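Local coordinates for lipolytic protein G-D-S-L family (Veillonella parvula DSM 2008, PDB 4RW0) that probably hydrolyses ester bonds of lipids or other acylated substrates, as a serine hydrolase of the GDSL (SGNH) family, at residues K132-A135 / N139-V142; K94-A99 / V105-E110; S12-Y17 / G24-C29. All coordinates share one frame; numbering follows the deposited sequence. Where two conformers were deposited one is given.

Interaction 1: residues K132-A135 / N139-V142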
ATOM      1  N   LYS A 132       2.682  10.581   6.391  1.00 28.58           N
ATOM      2  CA  LYS A 132       2.288  11.793   5.654  1.00 30.69           C
ATOM      3  C   LYS A 132       3.327  12.915   5.879  1.00 30.63           C
ATOM      4  O   LYS A 132       3.635  13.658   4.957  1.00 32.81           O
ATOM      5  CB  LYS A 132       0.930  12.335   6.074  1.00 30.29           C
ATOM      6  CG  LYS A 132      -0.218  11.443   5.772  1.00 33.12           C
ATOM      7  CD  LYS A 132      -1.524  12.117   6.124  1.00 40.20           C
ATOM      8  CE  LYS A 132      -2.350  11.261   7.033  1.00 49.20           C
ATOM      9  NZ  LYS A 132      -3.760  11.721   6.993  1.00 58.76           N
ATOM     10  N   ALA A 133       3.845  12.996   7.081  1.00 35.90           N
ATOM     11  CA  ALA A 133       4.851  14.042   7.421  1.00 39.70           C
ATOM     12  C   ALA A 133       6.153  13.791   6.678  1.00 37.05           C
ATOM     13  O   ALA A 133       6.709  14.695   6.051  1.00 36.33           O
ATOM     14  CB  ALA A 133       5.080  14.072   8.907  1.00 39.59           C
ATOM     15  N   TYR A 134       6.595  12.544   6.661  1.00 34.33           N
ATOM     16  CA  TYR A 134       7.790  12.174   5.875  1.00 31.44           C
ATOM     17  C   TYR A 134       7.616  12.480   4.385  1.00 34.07           C
ATOM     18  O   TYR A 134       8.527  12.980   3.734  1.00 35.79           O
ATOM     19  CB  TYR A 134       8.132  10.672   6.151  1.00 34.86           C
ATOM     20  CG  TYR A 134       9.378  10.158   5.460  1.00 37.26           C
ATOM     21  CD1 TYR A 134       9.345   9.738   4.149  1.00 32.83           C
ATOM     22  CD2 TYR A 134      10.591  10.135   6.125  1.00 33.44           C
ATOM     23  CE1 TYR A 134      10.490   9.294   3.515  1.00 37.84           C
ATOM     24  CE2 TYR A 134      11.749   9.740   5.494  1.00 36.12           C
ATOM     25  CZ  TYR A 134      11.705   9.294   4.203  1.00 38.96           C
ATOM     26  OH  TYR A 134      12.863   8.869   3.619  1.00 39.17           O
ATOM     27  N   ALA A 135       6.464  12.138   3.809  1.00 31.63           N
ATOM     28  CA  ALA A 135       6.268  12.290   2.407  1.00 30.16           C
ATOM     29  C   ALA A 135       6.214  13.763   2.027  1.00 36.29           C
ATOM     30  O   ALA A 135       6.647  14.140   0.944  1.00 38.06           O
ATOM     31  CB  ALA A 135       4.960  11.654   2.005  1.00 32.07           C
ATOM     32  N   ASN A 139       8.687  15.250  -0.623  1.00 38.00           N
ATOM     33  CA  ASN A 139       7.943  15.367  -1.864  0.51 39.90           C
ATOM     34  C   ASN A 139       7.604  13.999  -2.518  1.00 37.00           C
ATOM     35  O   ASN A 139       7.728  13.805  -3.705  1.00 39.91           O
ATOM     36  CB  ASN A 139       8.681  16.331  -2.806  0.51 44.51           C
ATOM     37  CG  ASN A 139       9.104  17.635  -2.094  0.51 45.98           C
ATOM     38  OD1 ASN A 139       8.287  18.304  -1.461  0.51 41.75           O
ATOM     39  ND2 ASN A 139      10.400  17.962  -2.165  0.51 45.03           N
ATOM     40  N   ILE A 140       7.141  13.077  -1.714  1.00 33.58           N
ATOM     41  CA  ILE A 140       6.738  11.733  -2.174  1.00 33.03           C
ATOM     42  C   ILE A 140       5.235  11.688  -2.232  1.00 30.14           C
ATOM     43  O   ILE A 140       4.591  12.067  -1.287  1.00 27.89           O
ATOM     44  CB  ILE A 140       7.210  10.683  -1.167  1.00 32.91           C
ATOM     45  CG1 ILE A 140       8.738  10.631  -1.176  1.00 35.58           C
ATOM     46  CG2 ILE A 140       6.619   9.305  -1.449  1.00 31.69           C
ATOM     47  CD1 ILE A 140       9.273   9.947   0.052  1.00 37.43           C
ATOM     48  N   LYS A 141       4.686  11.167  -3.307  1.00 30.72           N
ATOM     49  CA  LYS A 141       3.234  10.987  -3.386  1.00 33.96           C
ATOM     50  C   LYS A 141       2.675   9.947  -2.444  1.00 32.44           C
ATOM     51  O   LYS A 141       3.304   8.946  -2.208  1.00 31.81           O
ATOM     52  CB  LYS A 141       2.848  10.684  -4.802  1.00 39.63           C
ATOM     53  CG  LYS A 141       2.564  11.967  -5.546  1.00 45.75           C
ATOM     54  CD  LYS A 141       2.312  11.667  -6.985  1.00 57.81           C
ATOM     55  CE  LYS A 141       3.625  11.553  -7.722  1.00 63.04           C
ATOM     56  NZ  LYS A 141       4.005  12.883  -8.267  1.00 62.77           N
ATOM     57  N   VAL A 142       1.518  10.254  -1.856  1.00 29.59           N
ATOM     58  CA  VAL A 142       0.821   9.428  -0.910  1.00 31.28           C
ATOM     59  C   VAL A 142      -0.585   9.030  -1.438  1.00 31.81           C
ATOM     60  O   VAL A 142      -1.315   9.846  -1.989  1.00 29.95           O
ATOM     61  CB  VAL A 142       0.657  10.145   0.432  1.00 35.86           C
ATOM     62  CG1 VAL A 142      -0.274   9.390   1.350  1.00 37.05           C
ATOM     63  CG2 VAL A 142       1.993  10.298   1.098  1.00 37.97           C
TER
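Tyr134 turns its ring toward the end of Ile140 because CG stands anti to the backbone N (chi1 -177°), while Ile140 sets CG1 beside its own N and stretches on to CD1 (chi2 163°). The methyl CD1 of Ile140 reaches Tyr134 CE1 at 3.7 Å, with CD1 of the ring slightly farther off; it comes up to the ring obliquely. Ala135 fills the middle of the contact. Its CB lies 4.0 Å from Ile140 CB and only 3.4 Å from Val142 CG2, a carbon pair closer than normal van der Waals contact, and it also rests on the backbone at 3.3 Å from Ile140 O. One small methyl thus meets two branched side chains, which lets the helix end lie close over the start of the strand. The backbone is tied by Ile140 N, which donates to Ala135 O over 2.9 Å in a nearly straight bond (164° at the hydrogen), the donor a little out of the carbonyl plane. This bond belongs to a Schellman motif: Asn139, the first residue to leave the helix, has positive phi and takes the chain out of the helix toward strand 141-143. Asn139 N also comes near Ala135 O, but at too poor an angle to bond. Beyond the turn, Ile140 and Val142 face the helix and Lys141 between them faces away, the alternation of an extended chain. The contact closes the beta-alpha-beta unit made of strand 104-108, helix 120-138 and strand 141-143. Lys141 pairs through its backbone with Ile107, adding strand 141-143 beside strand 104-108 as an outermost strand of the parallel sheet, while helix 85-100 packs against Tyr134 through Tyr89, Val93, Ile96 and Glu97.

Interaction 2: residues K94-A99 / V105-E110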
ATOM      1  N   LYS A  94      13.050   2.744   6.019  1.00 27.11           N
ATOM      2  CA  LYS A  94      14.122   1.947   5.430  1.00 30.33           C
ATOM      3  C   LYS A  94      13.733   1.379   4.080  1.00 26.67           C
ATOM      4  O   LYS A  94      14.438   1.490   3.085  1.00 27.94           O
ATOM      5  CB  LYS A  94      14.464   0.807   6.370  1.00 33.16           C
ATOM      6  CG  LYS A  94      15.504   1.247   7.372  1.00 45.85           C
ATOM      7  CD  LYS A  94      15.558   0.404   8.657  1.00 57.42           C
ATOM      8  CE  LYS A  94      15.848  -1.079   8.470  1.00 63.86           C
ATOM      9  NZ  LYS A  94      15.968  -1.757   9.797  1.00 68.06           N
ATOM     10  N   ALA A  95      12.522   0.877   4.018  1.00 24.97           N
ATOM     11  CA  ALA A  95      11.997   0.401   2.735  1.00 22.40           C
ATOM     12  C   ALA A  95      11.920   1.498   1.700  1.00 22.10           C
ATOM     13  O   ALA A  95      12.298   1.273   0.529  1.00 25.13           O
ATOM     14  CB  ALA A  95      10.651  -0.258   2.956  1.00 22.95           C
ATOM     15  N   ILE A  96      11.477   2.685   2.126  1.00 23.02           N
ATOM     16  CA  ILE A  96      11.308   3.795   1.227  1.00 23.05           C
ATOM     17  C   ILE A  96      12.649   4.281   0.703  1.00 25.50           C
ATOM     18  O   ILE A  96      12.800   4.579  -0.493  1.00 25.65           O
ATOM     19  CB  ILE A  96      10.542   4.955   1.926  1.00 25.80           C
ATOM     20  CG1 ILE A  96       9.086   4.584   2.253  1.00 26.77           C
ATOM     21  CG2 ILE A  96      10.605   6.231   1.110  1.00 25.27           C
ATOM     22  CD1 ILE A  96       8.431   5.473   3.306  1.00 28.12           C
ATOM     23  N   GLU A  97      13.643   4.310   1.582  1.00 29.45           N
ATOM     24  CA  GLU A  97      15.049   4.732   1.168  1.00 28.36           C
ATOM     25  C   GLU A  97      15.651   3.736   0.213  1.00 25.52           C
ATOM     26  O   GLU A  97      16.213   4.117  -0.824  1.00 27.66           O
ATOM     27  CB  GLU A  97      15.926   4.880   2.391  1.00 31.69           C
ATOM     28  CG  GLU A  97      15.463   6.017   3.288  1.00 35.87           C
ATOM     29  CD  GLU A  97      16.196   6.094   4.645  1.00 44.76           C
ATOM     30  OE1 GLU A  97      16.856   5.101   5.100  1.00 44.29           O
ATOM     31  OE2 GLU A  97      16.076   7.180   5.266  1.00 47.81           O
ATOM     32  N   LEU A  98      15.433   2.452   0.484  1.00 24.68           N
ATOM     33  CA  LEU A  98      15.895   1.427  -0.438  1.00 24.62           C
ATOM     34  C   LEU A  98      15.222   1.515  -1.783  1.00 25.89           C
ATOM     35  O   LEU A  98      15.884   1.626  -2.821  1.00 22.58           O
ATOM     36  CB  LEU A  98      15.711   0.045   0.193  1.00 27.69           C
ATOM     37  CG  LEU A  98      16.011  -1.128  -0.738  1.00 32.37           C
ATOM     38  CD1 LEU A  98      17.491  -1.086  -1.178  1.00 37.00           C
ATOM     39  CD2 LEU A  98      15.605  -2.453  -0.081  1.00 31.60           C
ATOM     40  N   ALA A  99      13.869   1.546  -1.816  1.00 24.42           N
ATOM     41  CA  ALA A  99      13.190   1.614  -3.099  1.00 24.13           C
ATOM     42  C   ALA A  99      13.545   2.862  -3.894  1.00 23.39           C
ATOM     43  O   ALA A  99      13.589   2.835  -5.130  1.00 22.15           O
ATOM     44  CB  ALA A  99      11.649   1.519  -2.856  1.00 24.10           C
ATOM     45  N   VAL A 105       9.138   6.597  -5.502  1.00 24.78           N
ATOM     46  CA  VAL A 105       8.338   5.850  -4.592  1.00 25.62           C
ATOM     47  C   VAL A 105       6.966   6.515  -4.437  1.00 29.00           C
ATOM     48  O   VAL A 105       6.839   7.735  -4.483  1.00 26.44           O
ATOM     49  CB  VAL A 105       9.010   5.785  -3.230  1.00 27.64           C
ATOM     50  CG1 VAL A 105       8.113   5.236  -2.172  1.00 30.44           C
ATOM     51  CG2 VAL A 105      10.269   4.908  -3.291  1.00 31.79           C
ATOM     52  N   ILE A 106       5.968   5.676  -4.289  1.00 22.62           N
ATOM     53  CA  ILE A 106       4.598   6.081  -3.889  1.00 24.16           C
ATOM     54  C   ILE A 106       4.232   5.297  -2.677  1.00 23.17           C
ATOM     55  O   ILE A 106       4.361   4.070  -2.657  1.00 22.25           O
ATOM     56  CB  ILE A 106       3.599   5.820  -5.022  1.00 24.89           C
ATOM     57  CG1 ILE A 106       4.019   6.557  -6.269  1.00 24.38           C
ATOM     58  CG2 ILE A 106       2.209   6.227  -4.559  1.00 23.25           C
ATOM     59  CD1 ILE A 106       3.364   6.054  -7.531  1.00 26.43           C
ATOM     60  N   ILE A 107       3.779   5.997  -1.645  1.00 21.97           N
ATOM     61  CA  ILE A 107       3.450   5.399  -0.398  1.00 23.42           C
ATOM     62  C   ILE A 107       1.932   5.213  -0.223  1.00 26.47           C
ATOM     63  O   ILE A 107       1.178   6.149  -0.488  1.00 26.33           O
ATOM     64  CB  ILE A 107       3.945   6.312   0.775  1.00 28.35           C
ATOM     65  CG1 ILE A 107       5.455   6.452   0.741  1.00 31.69           C
ATOM     66  CG2 ILE A 107       3.588   5.726   2.115  1.00 31.40           C
ATOM     67  CD1 ILE A 107       5.976   7.500   1.704  1.00 37.09           C
ATOM     68  N   GLY A 108       1.503   4.026   0.211  1.00 22.71           N
ATOM     69  CA  GLY A 108       0.098   3.792   0.526  1.00 23.27           C
ATOM     70  C   GLY A 108      -0.083   3.789   2.004  1.00 22.78           C
ATOM     71  O   GLY A 108       0.760   3.267   2.726  1.00 21.86           O
ATOM     72  N   LEU A 109      -1.135   4.431   2.497  1.00 24.42           N
ATOM     73  CA  LEU A 109      -1.438   4.416   3.928  1.00 24.36           C
ATOM     74  C   LEU A 109      -2.403   3.282   4.143  1.00 25.80           C
ATOM     75  O   LEU A 109      -3.518   3.328   3.643  1.00 24.73           O
ATOM     76  CB  LEU A 109      -2.065   5.737   4.368  1.00 26.28           C
ATOM     77  CG  LEU A 109      -1.286   6.966   3.949  1.00 26.11           C
ATOM     78  CD1 LEU A 109      -1.991   8.265   4.371  1.00 28.40           C
ATOM     79  CD2 LEU A 109       0.123   6.937   4.518  1.00 26.23           C
ATOM     80  N   GLU A 110      -2.013   2.313   4.957  1.00 22.75           N
ATOM     81  CA  GLU A 110      -2.785   1.140   5.120  1.00 23.71           C
ATOM     82  C   GLU A 110      -4.106   1.445   5.888  1.00 23.57           C
ATOM     83  O   GLU A 110      -4.193   2.392   6.646  1.00 23.42           O
ATOM     84  CB  GLU A 110      -1.983   0.029   5.784  1.00 26.64           C
ATOM     85  CG  GLU A 110      -2.446  -1.361   5.285  1.00 34.29           C
ATOM     86  CD  GLU A 110      -1.365  -2.478   5.330  1.00 37.49           C
ATOM     87  OE1 GLU A 110      -0.376  -2.329   6.085  1.00 35.97           O
ATOM     88  OE2 GLU A 110      -1.545  -3.501   4.606  1.00 36.33           O
TER
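Ile96 and Ile107 meet through their terminal methyls, CD1 to CD1 at 3.6 Å, their side chains crossing at about a right angle. Both have the same conformation: CG1 beside the backbone N and anti to the carbonyl carbon (chi1 -67° in Ile96, -62° in Ile107), with the chain then extended to CD1. In Ile107 this matters most, since CB itself does not point at the helix and it is the extended CG1-CD1 arm that brings the residue within range; Ile107 CG1 follows at 4.0 Å from Ile96 CD1. Val105, two residues earlier on the strand, directs its CB toward the helix and divides its branches. CG2, beside the backbone N, touches Ala99 CB at 3.7 Å and lies 3.8 Å from Ile96 O, so one methyl spans a side chain and the backbone one turn earlier. CG1 leans the other way, toward Ile96 CG2 at 4.2 Å. Ile96 therefore straddles the strand residues, its CG2 branch over Val105 and its CD1 branch over Ile107, while Ala99, with a single methyl, keeps the helix end close to Val105. No hydrogen bond links the segments: the side chains that meet are all apolar, and the contact is buried. Ile96 O is hydrogen-bonded to Ser100 OG farther along the helix. The short helix and strand axes pass 9.2 Å apart and run nearly antiparallel, at 156°, as expected for a helix returning across a parallel sheet before the next strand. Strand 104-108 lies between strands 69-73 and 141-143; Leu72 and Ile70 of the former extend the apolar layer beneath helix 85-100, whereas Tyr134 of helix 120-138 flanks Ile96 and helix 48-59 packs against Ala95 and Leu98.

Interaction 3: residues S12-Y17 / G24-C29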
ATOM      1  N   SER A  12      -1.093  -8.801   2.020  1.00 18.24           N
ATOM      2  CA  SER A  12      -2.278  -9.373   1.343  1.00 21.92           C
ATOM      3  C   SER A  12      -3.259  -8.330   0.861  1.00 22.70           C
ATOM      4  O   SER A  12      -4.006  -8.570  -0.063  1.00 20.55           O
ATOM      5  CB  SER A  12      -2.914 -10.375   2.277  1.00 23.77           C
ATOM      6  OG  SER A  12      -3.326  -9.607   3.368  1.00 30.17           O
ATOM      7  N   ILE A  13      -3.182  -7.117   1.400  1.00 21.47           N
ATOM      8  CA  ILE A  13      -4.093  -6.047   1.009  1.00 24.76           C
ATOM      9  C   ILE A  13      -3.579  -5.376  -0.263  1.00 23.63           C
ATOM     10  O   ILE A  13      -4.324  -4.753  -0.997  1.00 27.48           O
ATOM     11  CB  ILE A  13      -4.287  -5.041   2.179  1.00 25.25           C
ATOM     12  CG1 ILE A  13      -5.058  -5.712   3.317  1.00 27.90           C
ATOM     13  CG2 ILE A  13      -5.057  -3.809   1.747  1.00 28.77           C
ATOM     14  CD1 ILE A  13      -5.142  -4.894   4.589  1.00 30.57           C
ATOM     15  N   THR A  14      -2.294  -5.496  -0.554  1.00 20.18           N
ATOM     16  CA  THR A  14      -1.804  -5.142  -1.855  1.00 20.39           C
ATOM     17  C   THR A  14      -1.973  -6.334  -2.872  1.00 20.23           C
ATOM     18  O   THR A  14      -2.238  -6.132  -4.071  1.00 20.17           O
ATOM     19  CB  THR A  14      -0.326  -4.742  -1.736  1.00 20.64           C
ATOM     20  OG1 THR A  14      -0.260  -3.495  -1.035  1.00 24.53           O
ATOM     21  CG2 THR A  14       0.347  -4.641  -3.088  1.00 21.56           C
ATOM     22  N   ARG A  15      -1.755  -7.550  -2.411  1.00 19.75           N
ATOM     23  CA  ARG A  15      -1.894  -8.758  -3.296  1.00 20.75           C
ATOM     24  C   ARG A  15      -3.385  -8.873  -3.765  1.00 20.33           C
ATOM     25  O   ARG A  15      -3.653  -9.208  -4.901  1.00 21.53           O
ATOM     26  CB  ARG A  15      -1.530 -10.018  -2.548  1.00 23.50           C
ATOM     27  CG  ARG A  15      -1.029 -11.160  -3.393  1.00 25.64           C
ATOM     28  CD  ARG A  15      -2.143 -12.054  -3.824  1.00 31.81           C
ATOM     29  NE  ARG A  15      -2.779 -12.836  -2.752  1.00 30.92           N
ATOM     30  CZ  ARG A  15      -3.976 -13.426  -2.909  1.00 31.29           C
ATOM     31  NH1 ARG A  15      -4.651 -13.347  -4.055  1.00 29.43           N
ATOM     32  NH2 ARG A  15      -4.547 -14.072  -1.916  1.00 31.94           N
ATOM     33  N   GLY A  16      -4.325  -8.535  -2.908  1.00 20.11           N
ATOM     34  CA  GLY A  16      -5.762  -8.678  -3.210  1.00 22.18           C
ATOM     35  C   GLY A  16      -6.479  -9.908  -2.647  1.00 22.74           C
ATOM     36  O   GLY A  16      -7.242 -10.556  -3.342  1.00 26.36           O
ATOM     37  N   TYR A  17      -6.195 -10.227  -1.394  1.00 21.78           N
ATOM     38  CA  TYR A  17      -6.818 -11.278  -0.695  1.00 23.39           C
ATOM     39  C   TYR A  17      -8.168 -10.710  -0.255  1.00 24.97           C
ATOM     40  O   TYR A  17      -8.225  -9.601   0.391  1.00 27.91           O
ATOM     41  CB  TYR A  17      -5.999 -11.680   0.547  1.00 24.90           C
ATOM     42  CG  TYR A  17      -6.584 -12.804   1.381  1.00 24.99           C
ATOM     43  CD1 TYR A  17      -6.263 -14.129   1.121  1.00 29.34           C
ATOM     44  CD2 TYR A  17      -7.431 -12.536   2.430  1.00 26.72           C
ATOM     45  CE1 TYR A  17      -6.793 -15.152   1.893  1.00 34.00           C
ATOM     46  CE2 TYR A  17      -7.990 -13.551   3.198  1.00 29.67           C
ATOM     47  CZ  TYR A  17      -7.654 -14.847   2.919  1.00 34.27           C
ATOM     48  OH  TYR A  17      -8.196 -15.851   3.646  1.00 39.35           O
ATOM     49  N   GLY A  24      -8.687  -7.248  -7.229  1.00 18.17           N
ATOM     50  CA  GLY A  24      -7.864  -6.514  -6.267  1.00 17.52           C
ATOM     51  C   GLY A  24      -7.597  -5.148  -6.831  1.00 17.28           C
ATOM     52  O   GLY A  24      -7.655  -4.925  -8.067  1.00 19.08           O
ATOM     53  N   TRP A  25      -7.274  -4.181  -5.993  1.00 18.92           N
ATOM     54  CA  TRP A  25      -7.125  -2.825  -6.478  1.00 18.14           C
ATOM     55  C   TRP A  25      -6.007  -2.605  -7.470  1.00 18.22           C
ATOM     56  O   TRP A  25      -6.111  -1.788  -8.374  1.00 19.13           O
ATOM     57  CB  TRP A  25      -7.000  -1.797  -5.331  1.00 19.09           C
ATOM     58  CG  TRP A  25      -5.733  -1.874  -4.475  1.00 16.59           C
ATOM     59  CD1 TRP A  25      -5.517  -2.664  -3.370  1.00 16.55           C
ATOM     60  CD2 TRP A  25      -4.503  -1.198  -4.728  1.00 16.31           C
ATOM     61  NE1 TRP A  25      -4.198  -2.483  -2.916  1.00 17.50           N
ATOM     62  CE2 TRP A  25      -3.572  -1.596  -3.743  1.00 18.09           C
ATOM     63  CE3 TRP A  25      -4.096  -0.301  -5.691  1.00 19.39           C
ATOM     64  CZ2 TRP A  25      -2.285  -1.050  -3.670  1.00 18.49           C
ATOM     65  CZ3 TRP A  25      -2.833   0.184  -5.654  1.00 20.82           C
ATOM     66  CH2 TRP A  25      -1.924  -0.198  -4.643  1.00 18.87           C
ATOM     67  N   VAL A  26      -4.925  -3.352  -7.340  1.00 18.37           N
ATOM     68  CA  VAL A  26      -3.817  -3.190  -8.312  1.00 17.37           C
ATOM     69  C   VAL A  26      -4.228  -3.597  -9.702  1.00 18.13           C
ATOM     70  O   VAL A  26      -3.958  -2.912 -10.703  1.00 20.54           O
ATOM     71  CB  VAL A  26      -2.551  -3.986  -7.850  1.00 17.51           C
ATOM     72  CG1 VAL A  26      -1.424  -3.926  -8.899  1.00 19.17           C
ATOM     73  CG2 VAL A  26      -2.064  -3.461  -6.509  1.00 20.00           C
ATOM     74  N   GLU A  27      -4.983  -4.651  -9.725  1.00 19.02           N
ATOM     75  CA  GLU A  27      -5.372  -5.139 -10.980  1.00 20.16           C
ATOM     76  C   GLU A  27      -6.429  -4.300 -11.681  1.00 18.88           C
ATOM     77  O   GLU A  27      -6.397  -4.149 -12.901  1.00 17.83           O
ATOM     78  CB  GLU A  27      -5.793  -6.600 -10.802  1.00 21.50           C
ATOM     79  CG  GLU A  27      -4.620  -7.574 -10.648  1.00 22.96           C
ATOM     80  CD  GLU A  27      -3.947  -7.538  -9.278  1.00 23.44           C
ATOM     81  OE1 GLU A  27      -4.630  -7.254  -8.270  1.00 21.95           O
ATOM     82  OE2 GLU A  27      -2.723  -7.798  -9.207  1.00 24.60           O
ATOM     83  N   ILE A  28      -7.346  -3.748 -10.899  1.00 20.42           N
ATOM     84  CA  ILE A  28      -8.308  -2.744 -11.388  1.00 21.16           C
ATOM     85  C   ILE A  28      -7.550  -1.569 -11.995  1.00 20.31           C
ATOM     86  O   ILE A  28      -7.862  -1.110 -13.101  1.00 18.82           O
ATOM     87  CB  ILE A  28      -9.292  -2.299 -10.245  1.00 21.15           C
ATOM     88  CG1 ILE A  28     -10.170  -3.487  -9.874  1.00 21.40           C
ATOM     89  CG2 ILE A  28     -10.160  -1.192 -10.756  1.00 23.19           C
ATOM     90  CD1 ILE A  28     -11.045  -3.257  -8.659  1.00 23.03           C
ATOM     91  N   CYS A  29      -6.515  -1.107 -11.311  1.00 19.75           N
ATOM     92  CA  CYS A  29      -5.759   0.002 -11.824  1.00 20.35           C
ATOM     93  C   CYS A  29      -5.077  -0.368 -13.137  1.00 22.36           C
ATOM     94  O   CYS A  29      -5.109   0.397 -14.108  1.00 22.87           O
ATOM     95  CB  CYS A  29      -4.741   0.531 -10.859  1.00 20.15           C
ATOM     96  SG  CYS A  29      -5.357   1.316  -9.401  1.00 23.63           S
TER
HETATM   97  O   HOH W   1      -4.635  -5.860  -5.699  1.00 17.72           O
HETATM   98  O   HOH W   2      -2.639 -10.068  -7.264  1.00 24.40           O
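Trp25 lays the nitrogen-bearing edge of its indole against the backbone of Ile13 and Thr14. NE1 donates to Ile13 O over 3.0 Å; the oxygen lies near the ring plane, but the bond is bent, 132° at the hydrogen. With CG wedged between the backbone N and the carbonyl carbon (chi1 67°), the ring is turned to meet segment 12-17, and Val26 CG2 lies over one of its faces, 3.5 Å above the plane. The same methyl touches Thr14 O at 3.6 Å. Thr14 crosses the indole obliquely, its CA near NE1. Replacing the indole by the methyl of an alanine is likely to leave Ile13 O without this donor and to take away the flat surface that Val26 CG2 rests on. The segment 12-17 opens with Ser12 of the Gly-Asp-Ser signature that gives the GDSL family its name; Ser12 OG bonds to His165 NE2, consistent with the serine-histidine pair of SGNH hydrolases. Gly16 follows helix 12-15 with backbone angles at which a CB would be jammed against the preceding carbonyl O, and Ser12 O is gripped from opposite faces of its plane by Gly16 N and Tyr17 N. Gly16 CA passes 4.3 Å from Gly24 CA, the N-cap residue of helix 25-32, and a CB on either glycine would press on the other's CA. Two waters fill out the polar side. One donates to Thr14 O and Glu27 OE1 and accepts from Val26 N; the other joins Arg15 O (2.7 Å) to Glu27 OE2. The bent chain of Glu27 serves both, and its OE2 is further held by Asn40 ND2, which also bonds Thr14 O, while Arg15 turns away to a salt bridge with Asp44. Phe71 meets the Trp25 ring edge-to-face, and Phe145 also touches it.

How the interactions relate
Along the chain the contacts follow one another without overlap: interaction 3 first, then interaction 2, then interaction 1. Interactions 1 and 2 are neighbours, their centres 9 Å apart, sharing the sheet through adjacent strands 104-108 and 141-143; Ile140 CG2 packs on Ile107 CD1 at 3.7 Å, and the two contacts are continuous through this packing and the probable backbone bond of Lys141 O to Ile107 N. Interaction 3 lies on the opposite side of the chain's centre, about 17 Å from interaction 2 and 22 Å from interaction 1, centre to centre. Ile13 CD1 touches Glu110 OE2. The arrangement is consistent with the alpha-beta-alpha sandwich of SGNH hydrolases, the Gly-Asp-Ser motif running from the C-terminal end of strand 4-10 into helix 12-15.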